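Local coordinates for protein histidinol-phosphatase (Listeria monocytogenes serotype 4b str. H7858, PDB 6NLR) that probably hydrolyses histidinol phosphate to histidinol in histidine biosynthesis, using a trinuclear metal site in a PHP-family fold, at residues 21-26 with 263-268; 226-229 with 235-238; 253-258 with 270-275. One frame throughout, in Å; residues are numbered along the deposited sequence.

Contact 1 of 3, residues 21-26 with 263-268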
loop_
_atom_site.group_PDB
_atom_site.type_symbol
_atom_site.label_atom_id
_atom_site.label_comp_id
_atom_site.label_asym_id
_atom_site.label_seq_id
_atom_site.Cartn_x
_atom_site.Cartn_y
_atom_site.Cartn_z
ATOM N N GLU A 21 -5.624 -13.705 14.126
ATOM C CA GLU A 21 -6.870 -14.433 14.462
ATOM C C GLU A 21 -7.896 -13.468 15.062
ATOM O O GLU A 21 -9.067 -13.587 14.707
ATOM C CB GLU A 21 -6.593 -15.558 15.458
ATOM C CG GLU A 21 -7.815 -16.409 15.711
ATOM C CD GLU A 21 -7.489 -17.881 15.923
ATOM O OE1 GLU A 21 -6.279 -18.235 15.985
ATOM O OE2 GLU A 21 -8.429 -18.670 15.976
ATOM N N GLU A 22 -7.472 -12.572 15.958
ATOM C CA GLU A 22 -8.381 -11.599 16.632
ATOM C C GLU A 22 -8.868 -10.596 15.581
ATOM O O GLU A 22 -10.011 -10.155 15.651
ATOM C CB GLU A 22 -7.714 -10.918 17.834
ATOM C CG GLU A 22 -7.304 -11.878 18.951
ATOM C CD GLU A 22 -8.334 -12.910 19.415
ATOM O OE1 GLU A 22 -9.416 -12.498 19.895
ATOM O OE2 GLU A 22 -8.053 -14.144 19.306
HETATM N N MSE A 23 -8.016 -10.275 14.593
HETATM C CA MSE A 23 -8.407 -9.365 13.524
HETATM C C MSE A 23 -9.488 -10.024 12.653
HETATM O O MSE A 23 -10.491 -9.398 12.308
HETATM C CB MSE A 23 -7.175 -8.932 12.719
HETATM C CG MSE A 23 -6.132 -8.238 13.552
HETATM SE SE MSE A 23 -4.504 -7.878 12.538
HETATM C CE MSE A 23 -5.206 -6.656 11.186
ATOM N N VAL A 24 -9.312 -11.315 12.347
ATOM C CA VAL A 24 -10.254 -12.039 11.509
ATOM C C VAL A 24 -11.593 -12.158 12.243
ATOM O O VAL A 24 -12.635 -11.943 11.610
ATOM C CB VAL A 24 -9.671 -13.400 11.090
ATOM C CG1 VAL A 24 -10.744 -14.400 10.663
ATOM C CG2 VAL A 24 -8.633 -13.208 9.993
ATOM N N LEU A 25 -11.576 -12.465 13.544
ATOM C CA LEU A 25 -12.817 -12.580 14.353
ATOM C C LEU A 25 -13.551 -11.233 14.334
ATOM O O LEU A 25 -14.801 -11.231 14.249
ATOM C CB LEU A 25 -12.482 -13.035 15.779
ATOM C CG LEU A 25 -12.168 -14.528 15.945
ATOM C CD1 LEU A 25 -11.523 -14.814 17.315
ATOM C CD2 LEU A 25 -13.440 -15.368 15.769
ATOM N N LYS A 26 -12.823 -10.119 14.400
ATOM C CA LYS A 26 -13.445 -8.772 14.345
ATOM C C LYS A 26 -14.038 -8.535 12.946
ATOM O O LYS A 26 -15.150 -8.018 12.866
ATOM C CB LYS A 26 -12.440 -7.672 14.689
ATOM C CG LYS A 26 -13.054 -6.286 14.807
ATOM C CD LYS A 26 -13.948 -6.138 15.986
ATOM C CE LYS A 26 -14.522 -4.744 16.101
ATOM N NZ LYS A 26 -15.298 -4.613 17.362
ATOM N N GLN A 263 -8.254 -2.825 16.196
ATOM C CA GLN A 263 -8.983 -1.537 16.309
ATOM C C GLN A 263 -9.143 -0.921 14.919
ATOM O O GLN A 263 -10.059 -0.147 14.747
ATOM C CB GLN A 263 -8.274 -0.579 17.268
ATOM C CG GLN A 263 -8.361 -1.016 18.727
ATOM C CD GLN A 263 -9.765 -1.308 19.208
ATOM O OE1 GLN A 263 -10.185 -2.469 19.291
ATOM N NE2 GLN A 263 -10.498 -0.249 19.529
ATOM N N ASP A 264 -8.283 -1.271 13.972
ATOM C CA ASP A 264 -8.301 -0.718 12.596
ATOM C C ASP A 264 -9.373 -1.407 11.742
ATOM O O ASP A 264 -9.734 -0.861 10.692
ATOM C CB ASP A 264 -6.950 -0.930 11.917
ATOM C CG ASP A 264 -5.802 -0.155 12.525
ATOM O OD1 ASP A 264 -6.061 0.808 13.289
ATOM O OD2 ASP A 264 -4.641 -0.496 12.198
ATOM N N ILE A 265 -9.796 -2.616 12.099
ATOM C CA ILE A 265 -10.661 -3.443 11.207
ATOM C C ILE A 265 -11.957 -2.670 10.928
ATOM O O ILE A 265 -12.559 -2.185 11.877
ATOM C CB ILE A 265 -10.923 -4.838 11.811
ATOM C CG1 ILE A 265 -9.628 -5.668 11.881
ATOM C CG2 ILE A 265 -12.016 -5.563 11.047
ATOM C CD1 ILE A 265 -9.164 -6.178 10.568
ATOM N N GLY A 266 -12.349 -2.570 9.651
ATOM C CA GLY A 266 -13.606 -1.936 9.208
ATOM C C GLY A 266 -13.495 -0.419 9.116
ATOM O O GLY A 266 -14.462 0.195 8.699
ATOM N N ARG A 267 -12.355 0.193 9.452
ATOM C CA ARG A 267 -12.300 1.672 9.601
ATOM C C ARG A 267 -12.584 2.329 8.235
ATOM O O ARG A 267 -12.078 1.846 7.200
ATOM C CB ARG A 267 -10.958 2.114 10.201
ATOM C CG ARG A 267 -9.766 1.925 9.270
ATOM C CD ARG A 267 -8.484 2.288 9.992
ATOM N NE ARG A 267 -7.290 1.893 9.251
ATOM C CZ ARG A 267 -6.049 2.164 9.641
ATOM N NH1 ARG A 267 -5.833 2.879 10.735
ATOM N NH2 ARG A 267 -5.018 1.730 8.931
ATOM N N GLY A 268 -13.400 3.378 8.230
ATOM C CA GLY A 268 -13.717 4.175 7.028
ATOM C C GLY A 268 -14.515 3.378 5.982
ATOM O O GLY A 268 -14.657 3.866 4.827
#
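I265 reaches from a loop to segment 21-26 of helix 20-29 and fits its side chain between M23 and K26, one helical turn apart. Its CD1 methyl lies 4.0 Å from M23 CB and equally near the CE methyl of that selenomethionine, so the bent M23 chain touches it at both ends; the two side chains cross at about a right angle. The I265 CG1 carbon also comes within 3.9 Å of M23 O. The CG2 branch and CB of I265 lie against K26 CG, 4.0 Å from I265 CB, and the two chains run past each other in opposite directions. K26 swings CG away from its own N (chi1 -173°) and bends at chi2, offering its aliphatic root to the isoleucine while its ammonium end leads away. Behind I265, a type II turn from D264 to R267 is closed by R267 N bonding D264 O at 3.1 Å, with G266 at positive phi (82°). R267 NH1 is 3.3 Å from D264 OD1, a charge pairing with the oxygen well out of the guanidinium plane. M23 and I265 both pack on Y35 of strand 34-40, so the helix and the turn share a neighbour on the sheet of the PHP fold. The contact is therefore apolar: methyl and methylene groups pin the turn to the helix.

Contact 2 of 3, residues 226-229 with 235-238; sequences AGLF and ETYP
The single 3-10 turn 226-229, closed by F229 N to A226 O, runs beside the extended segment 235-238, with L228 and E235 nearest at 4.9 Å between their CA atoms. Both belong to the loop that follows strand 220-224 of the PHP-type barrel, which here doubles back on itself beside the metal site; the side chain of A226 is about 7 Å from the bound cobalt. G227 is where the backbones come closest: its CA stands 3.1 Å from E235 O in a CA-H...O contact with an angle of 130° at the hydrogen. Having no side chain, G227 lets the two backbones approach this closely. The Y237 ring comes against the same glycine from another direction, placing CE2 3.4 Å from G227 N, and the A226 CB methyl is a looser neighbour of Y237 CE2, at 4.4 Å. L228 and T236 lie side by side and point the same way. The leucine CD1 and CG both meet T236 CG2, CD1 at 3.9 Å, while CD2 rests against the T236 amide. That amide is occupied from its own segment: E235 OE1 accepts from T236 N through its anti lone pair, folding the glutamate back over the chain. The same OE1 forms a salt bridge with K275 of helix 269-276. T236 OG1 takes the position between backbone N and carbonyl carbon (chi1 59°), which turns the hydroxyl forward along the chain across the cis peptide bond before P238. There it donates to P238 O at 2.6 Å, approaching from above the carbonyl plane, 38° out of it.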
loop_
_atom_site.group_PDB
_atom_site.type_symbol
_atom_site.label_atom_id
_atom_site.label_comp_id
_atom_site.label_asym_id
_atom_site.label_seq_id
_atom_site.Cartn_x
_atom_site.Cartn_y
_atom_site.Cartn_z
ATOM N N ALA A 226 -6.760 4.226 5.434
ATOM C CA ALA A 226 -5.787 4.466 6.531
ATOM C C ALA A 226 -5.546 5.974 6.716
ATOM O O ALA A 226 -5.372 6.397 7.848
ATOM C CB ALA A 226 -4.489 3.752 6.256
ATOM N N GLY A 227 -5.510 6.738 5.623
ATOM C CA GLY A 227 -5.212 8.180 5.638
ATOM C C GLY A 227 -6.188 8.961 6.497
ATOM O O GLY A 227 -5.761 9.996 7.088
ATOM N N LEU A 228 -7.447 8.500 6.598
ATOM C CA LEU A 228 -8.500 9.162 7.418
ATOM C C LEU A 228 -8.074 9.160 8.896
ATOM O O LEU A 228 -8.519 10.040 9.643
ATOM C CB LEU A 228 -9.840 8.430 7.237
ATOM C CG LEU A 228 -10.461 8.472 5.838
ATOM C CD1 LEU A 228 -11.712 7.602 5.798
ATOM C CD2 LEU A 228 -10.762 9.909 5.400
ATOM N N PHE A 229 -7.259 8.186 9.316
ATOM C CA PHE A 229 -6.885 7.946 10.738
ATOM C C PHE A 229 -5.419 8.336 10.995
ATOM O O PHE A 229 -4.926 8.064 12.103
ATOM C CB PHE A 229 -7.242 6.496 11.079
ATOM C CG PHE A 229 -8.705 6.209 10.818
ATOM C CD1 PHE A 229 -9.662 6.510 11.776
ATOM C CD2 PHE A 229 -9.141 5.733 9.587
ATOM C CE1 PHE A 229 -11.012 6.301 11.533
ATOM C CE2 PHE A 229 -10.497 5.541 9.335
ATOM C CZ PHE A 229 -11.429 5.837 10.307
ATOM N N GLU A 235 -7.394 12.170 4.778
ATOM C CA GLU A 235 -7.952 11.896 3.429
ATOM C C GLU A 235 -7.820 10.403 3.056
ATOM O O GLU A 235 -6.867 9.755 3.507
ATOM C CB GLU A 235 -7.203 12.806 2.450
ATOM C CG GLU A 235 -7.842 12.893 1.087
ATOM C CD GLU A 235 -9.320 13.212 1.143
ATOM O OE1 GLU A 235 -10.151 12.267 1.429
ATOM O OE2 GLU A 235 -9.633 14.403 0.932
ATOM N N THR A 236 -8.730 9.894 2.219
ATOM C CA THR A 236 -8.595 8.545 1.597
ATOM C C THR A 236 -7.475 8.590 0.560
ATOM O O THR A 236 -7.193 9.664 0.004
ATOM C CB THR A 236 -9.889 8.034 0.963
ATOM O OG1 THR A 236 -10.240 9.000 -0.027
ATOM C CG2 THR A 236 -10.995 7.841 1.978
ATOM N N TYR A 237 -6.860 7.445 0.313
ATOM C CA TYR A 237 -5.905 7.262 -0.802
ATOM C C TYR A 237 -6.615 6.399 -1.831
ATOM O O TYR A 237 -6.783 5.196 -1.591
ATOM C CB TYR A 237 -4.600 6.567 -0.371
ATOM C CG TYR A 237 -3.919 7.026 0.902
ATOM C CD1 TYR A 237 -3.276 8.247 0.991
ATOM C CD2 TYR A 237 -3.835 6.192 2.013
ATOM C CE1 TYR A 237 -2.607 8.641 2.143
ATOM C CE2 TYR A 237 -3.133 6.546 3.159
ATOM C CZ TYR A 237 -2.500 7.771 3.219
ATOM O OH TYR A 237 -1.784 8.150 4.318
ATOM N N PRO A 238 -7.045 6.941 -2.998
ATOM C CA PRO A 238 -6.882 8.347 -3.359
ATOM C C PRO A 238 -8.069 9.189 -2.882
ATOM O O PRO A 238 -9.052 8.664 -2.351
ATOM C CB PRO A 238 -6.771 8.259 -4.880
ATOM C CG PRO A 238 -7.630 7.054 -5.267
ATOM C CD PRO A 238 -7.693 6.160 -4.056
#

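Contact 3 of 3, residues 253-258 with 270-275; sequences FVYGSD and STYCQK. With CO (cobalt (II) ion), chain F.
Y255 and Y272 both carry CG anti to the backbone N (chi1 166° and 156°), and these torsions turn the two side chains into the same gap between strand 253-256 and helix 269-276. Y255 CB sits squarely over the face of the Y272 ring, 3.6 Å from its centroid, a CH-pi contact. The two rings are oblique, planes at 50°, with Y255 CD1 3.8 Å from Y272 CB. F253 approaches the same Y272 ring differently, its CB near the ring plane at the edge, 4.5 Å from CE1. The phenol end of Y272 is joined to the strand through water 1, which accepts from Y255 N at 3.0 Å and lies 2.8 Å from Y272 OH. The other hydroxyl, Y255 OH, has its hydrogen-bond partner in R267 O, in the loop leading to the helix. Strand and following helix pack as a strand-helix layer of the PHP fold, and the strand's end leads into the metal site: D258 OD1 binds the cobalt ion at 2.2 Å, and its OD2 accepts from water 2, itself a cobalt ligand. The carboxylate thus grips the site both directly and through a water, with H6, H8 and E93 also coordinating the metal. N224 holds D258 OD2 from the second shell. Strand 253-256 pairs through its backbone with 220-224, and Y255 also bonds G5 of strand 3-7; helix 269-276 covers the Y255 and F253 side of this strand, while F253 packs further onto helix 240-248.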
loop_
_atom_site.group_PDB
_atom_site.type_symbol
_atom_site.label_atom_id
_atom_site.label_comp_id
_atom_site.label_asym_id
_atom_site.label_seq_id
_atom_site.Cartn_x
_atom_site.Cartn_y
_atom_site.Cartn_z
ATOM N N PHE A 253 -12.185 -0.567 -7.786
ATOM C CA PHE A 253 -11.619 -0.281 -6.445
ATOM C C PHE A 253 -11.929 -1.462 -5.533
ATOM O O PHE A 253 -12.999 -2.015 -5.637
ATOM C CB PHE A 253 -12.214 1.007 -5.872
ATOM C CG PHE A 253 -11.605 2.268 -6.422
ATOM C CD1 PHE A 253 -10.379 2.722 -5.950
ATOM C CD2 PHE A 253 -12.246 2.985 -7.423
ATOM C CE1 PHE A 253 -9.826 3.881 -6.462
ATOM C CE2 PHE A 253 -11.700 4.153 -7.913
ATOM C CZ PHE A 253 -10.491 4.601 -7.430
ATOM N N VAL A 254 -10.969 -1.825 -4.687
ATOM C CA VAL A 254 -11.182 -2.739 -3.538
ATOM C C VAL A 254 -10.880 -1.947 -2.264
ATOM O O VAL A 254 -9.751 -1.433 -2.144
ATOM C CB VAL A 254 -10.286 -3.984 -3.653
ATOM C CG1 VAL A 254 -10.550 -4.959 -2.513
ATOM C CG2 VAL A 254 -10.430 -4.654 -5.016
ATOM N N TYR A 255 -11.859 -1.851 -1.371
ATOM C CA TYR A 255 -11.694 -1.288 -0.006
ATOM C C TYR A 255 -10.483 -1.931 0.659
ATOM O O TYR A 255 -10.383 -3.158 0.623
ATOM C CB TYR A 255 -12.922 -1.538 0.858
ATOM C CG TYR A 255 -12.700 -1.300 2.336
ATOM C CD1 TYR A 255 -12.657 -0.018 2.857
ATOM C CD2 TYR A 255 -12.524 -2.357 3.217
ATOM C CE1 TYR A 255 -12.471 0.206 4.214
ATOM C CE2 TYR A 255 -12.354 -2.158 4.581
ATOM C CZ TYR A 255 -12.345 -0.863 5.085
ATOM O OH TYR A 255 -12.157 -0.641 6.415
ATOM N N GLY A 256 -9.607 -1.117 1.230
ATOM C CA GLY A 256 -8.439 -1.555 2.018
ATOM C C GLY A 256 -8.346 -0.745 3.300
ATOM O O GLY A 256 -8.145 0.485 3.186
ATOM N N SER A 257 -8.514 -1.399 4.460
ATOM C CA SER A 257 -8.392 -0.792 5.812
ATOM C C SER A 257 -6.922 -0.489 6.122
ATOM O O SER A 257 -6.657 0.365 6.967
ATOM C CB SER A 257 -8.962 -1.720 6.866
ATOM O OG SER A 257 -8.221 -2.950 6.933
ATOM N N ASP A 258 -5.997 -1.203 5.491
ATOM C CA ASP A 258 -4.563 -1.198 5.877
ATOM C C ASP A 258 -4.431 -1.511 7.379
ATOM O O ASP A 258 -3.602 -0.873 8.050
ATOM C CB ASP A 258 -3.907 0.125 5.497
ATOM C CG ASP A 258 -2.522 -0.063 4.914
ATOM O OD1 ASP A 258 -1.886 -1.071 5.249
ATOM O OD2 ASP A 258 -2.120 0.775 4.095
ATOM N N SER A 270 -17.789 2.954 5.612
ATOM C CA SER A 270 -18.952 3.759 5.124
ATOM C C SER A 270 -18.435 4.817 4.148
ATOM O O SER A 270 -19.148 5.104 3.170
ATOM C CB SER A 270 -19.783 4.417 6.210
ATOM O OG SER A 270 -20.850 5.227 5.627
ATOM N N THR A 271 -17.247 5.381 4.399
ATOM C CA THR A 271 -16.658 6.450 3.555
ATOM C C THR A 271 -16.330 5.857 2.187
ATOM O O THR A 271 -16.576 6.564 1.197
ATOM C CB THR A 271 -15.427 7.091 4.209
ATOM O OG1 THR A 271 -15.894 7.723 5.401
ATOM C CG2 THR A 271 -14.701 8.078 3.319
ATOM N N TYR A 272 -15.854 4.614 2.150
ATOM C CA TYR A 272 -15.587 3.892 0.882
ATOM C C TYR A 272 -16.881 3.796 0.068
ATOM O O TYR A 272 -16.878 4.172 -1.102
ATOM C CB TYR A 272 -14.953 2.527 1.160
ATOM C CG TYR A 272 -15.141 1.485 0.086
ATOM C CD1 TYR A 272 -14.407 1.540 -1.082
ATOM C CD2 TYR A 272 -16.039 0.442 0.242
ATOM C CE1 TYR A 272 -14.583 0.605 -2.094
ATOM C CE2 TYR A 272 -16.209 -0.515 -0.745
ATOM C CZ TYR A 272 -15.476 -0.436 -1.912
ATOM O OH TYR A 272 -15.622 -1.384 -2.876
ATOM N N CYS A 273 -17.931 3.237 0.659
ATOM C CA CYS A 273 -19.232 3.037 -0.034
ATOM C C CYS A 273 -19.724 4.370 -0.599
ATOM O O CYS A 273 -20.010 4.398 -1.807
ATOM C CB CYS A 273 -20.259 2.400 0.888
ATOM S SG CYS A 273 -19.652 0.779 1.408
ATOM N N GLN A 274 -19.736 5.433 0.218
ATOM C CA GLN A 274 -20.280 6.765 -0.180
ATOM C C GLN A 274 -19.383 7.383 -1.259
ATOM O O GLN A 274 -19.929 7.977 -2.198
ATOM C CB GLN A 274 -20.410 7.691 1.034
ATOM C CG GLN A 274 -21.376 7.180 2.093
ATOM C CD GLN A 274 -22.707 6.833 1.477
ATOM O OE1 GLN A 274 -23.142 5.688 1.486
ATOM N NE2 GLN A 274 -23.346 7.827 0.902
ATOM N N LYS A 275 -18.053 7.251 -1.134
ATOM C CA LYS A 275 -17.093 7.958 -2.034
ATOM C C LYS A 275 -17.185 7.370 -3.456
ATOM O O LYS A 275 -16.926 8.121 -4.410
ATOM C CB LYS A 275 -15.655 7.916 -1.494
ATOM C CG LYS A 275 -14.738 8.983 -2.067
ATOM C CD LYS A 275 -13.518 9.316 -1.214
ATOM C CE LYS A 275 -13.776 10.257 -0.055
ATOM N NZ LYS A 275 -12.488 10.760 0.507
HETATM CO CO CO F . -0.238 -1.843 3.979
HETATM O O HOH W 1 -14.332 -3.595 -1.625
HETATM O O HOH W 2 0.190 0.094 3.013
#

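How the contacts relate
From the N terminus, helix 20-29 comes first, and contact 1 closes the longest loop when the chain returns at 263-268, bringing the late turn onto this early helix. Contact 2 lies wholly within that span, a short closure in the loop between strand 220-224 and helix 240-248. Contact 3 opens afterwards at 253-258 and closes at 270-275, so it crosses contact 1, whose second segment lies in its loop. R267 unites all three: it bonds S257 of contact 3 and packs on A226 and F229 of contact 2. K275 joins contact 3 to T236, linking the last helix to the loop after strand 220-224.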